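DsbA family protein (Salmonella typhimurium, PDB 7JVE) is a trimeric thioredoxin-like enzyme that acts as both a thiol oxidase and a disulfide isomerase. Local coordinates at residues V24-V27 with V28-L32. Residues are numbered along the deposited sequence; the frame is centred on the assembly and turned at random.
Sequences VGEV and VATYL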
loop_
_atom_site.group_PDB
_atom_site.type_symbol
_atom_site.label_atom_id
_atom_site.label_comp_id
_atom_site.label_asym_id
_atom_site.label_seq_id
_atom_site.Cartn_x
_atom_site.Cartn_y
_atom_site.Cartn_z
ATOM N N VAL A 24 8.377 36.863 -8.682
ATOM C CA VAL A 24 9.328 35.815 -9.020
ATOM C C VAL A 24 8.894 34.481 -8.418
ATOM O O VAL A 24 9.136 33.415 -9.011
ATOM C CB VAL A 24 10.754 36.210 -8.597
ATOM C CG1 VAL A 24 11.679 35.012 -8.605
ATOM C CG2 VAL A 24 11.294 37.291 -9.532
ATOM N N GLY A 25 8.229 34.517 -7.263
ATOM C CA GLY A 25 7.674 33.302 -6.696
ATOM C C GLY A 25 6.668 32.638 -7.615
ATOM O O GLY A 25 6.696 31.420 -7.804
ATOM N N GLU A 26 5.773 33.430 -8.217
ATOM C CA GLU A 26 4.780 32.849 -9.117
ATOM C C GLU A 26 5.423 32.307 -10.386
ATOM O O GLU A 26 5.110 31.192 -10.824
ATOM C CB GLU A 26 3.698 33.868 -9.477
ATOM C CG GLU A 26 2.454 33.176 -10.022
ATOM C CD GLU A 26 1.255 34.088 -10.169
ATOM O OE1 GLU A 26 0.128 33.556 -10.308
ATOM O OE2 GLU A 26 1.433 35.325 -10.148
ATOM N N VAL A 27 6.312 33.082 -11.006
ATOM C CA VAL A 27 6.868 32.644 -12.281
ATOM C C VAL A 27 7.717 31.388 -12.083
ATOM O O VAL A 27 7.636 30.437 -12.867
ATOM C CB VAL A 27 7.659 33.786 -12.950
ATOM C CG1 VAL A 27 8.912 34.130 -12.168
ATOM C CG2 VAL A 27 7.962 33.447 -14.374
ATOM N N VAL A 28 8.513 31.343 -11.014
ATOM C CA VAL A 28 9.325 30.156 -10.771
ATOM C C VAL A 28 8.453 28.975 -10.352
ATOM O O VAL A 28 8.704 27.831 -10.758
ATOM C CB VAL A 28 10.414 30.455 -9.727
ATOM C CG1 VAL A 28 11.160 29.162 -9.338
ATOM C CG2 VAL A 28 11.383 31.506 -10.249
ATOM N N ALA A 29 7.430 29.218 -9.522
ATOM C CA ALA A 29 6.536 28.131 -9.131
ATOM C C ALA A 29 5.830 27.546 -10.344
ATOM O O ALA A 29 5.670 26.323 -10.458
ATOM C CB ALA A 29 5.509 28.614 -8.106
ATOM N N THR A 30 5.416 28.406 -11.271
ATOM C CA THR A 30 4.819 27.929 -12.510
ATOM C C THR A 30 5.815 27.086 -13.302
ATOM O O THR A 30 5.482 25.989 -13.771
ATOM C CB THR A 30 4.333 29.121 -13.328
ATOM O OG1 THR A 30 3.212 29.712 -12.662
ATOM C CG2 THR A 30 3.909 28.679 -14.705
ATOM N N TYR A 31 7.048 27.582 -13.461
ATOM C CA TYR A 31 8.093 26.787 -14.097
ATOM C C TYR A 31 8.222 25.414 -13.448
ATOM O O TYR A 31 8.409 24.405 -14.136
ATOM C CB TYR A 31 9.434 27.520 -14.038
ATOM C CG TYR A 31 10.625 26.664 -14.433
ATOM C CD1 TYR A 31 11.216 25.798 -13.520
ATOM C CD2 TYR A 31 11.168 26.733 -15.711
ATOM C CE1 TYR A 31 12.305 25.013 -13.874
ATOM C CE2 TYR A 31 12.265 25.956 -16.075
ATOM C CZ TYR A 31 12.828 25.095 -15.149
ATOM O OH TYR A 31 13.915 24.313 -15.490
ATOM N N LEU A 32 8.138 25.361 -12.118
ATOM C CA LEU A 32 8.343 24.104 -11.409
ATOM C C LEU A 32 7.158 23.166 -11.582
ATOM O O LEU A 32 7.331 21.944 -11.658
ATOM C CB LEU A 32 8.586 24.381 -9.936
ATOM C CG LEU A 32 9.856 25.166 -9.706
ATOM C CD1 LEU A 32 9.826 25.757 -8.288
ATOM C CD2 LEU A 32 11.012 24.215 -9.909
#
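T30 folds its hydroxyl back onto the preceding turn and binds the carbonyl of E26. OG1 donates to E26 O at 3.0 Å. It can do so because OG1 lies beside its own backbone N and anti to the carbonyl carbon (chi1 -69°). The backbone N of T30 also donates to E26 O, at 2.8 Å. The two donors come from opposite faces of the carbonyl plane, and OG1 stands 36° out of it. E26 O carries two bonds, and the one from OG1 helps hold the threonine side chain in this rotation. This is a usual way for a threonine inside a helix to satisfy its hydroxyl.

V24 and V28, one turn apart, run alongside each other off the same side of the helix. Branch CG1 of V24 meets CG2 of V28 at 3.9 Å. The branch of V28 that makes this contact is the one anti to its carbonyl carbon; it also rests against V24 O. V27 differs in rotamer. Its CG1 is wedged between N and C of its own backbone (chi1 67°) and passes 4.1 Å from CG2 of V28. Y31 has CG opposite its backbone N (chi1 169°), which leads its ring away from the preceding turn. The ring stacks with H35 of the same chain.

Regular i to i+4 backbone bonds join V28 to V24, A29 to G25 and Y31 to V27. All these residues belong to helix 21-34, which lies far from the centre of the chain, between helices 6-19 and 37-64 in sequence. The helix takes part in trimer assembly. V28 packs on V28 of both neighbouring subunits, and L32 on L32 of the second subunit. E26 packs on Y31 of the third subunit. Helix 37-64 then leads from this N-terminal region toward the domain built around the mixed sheet.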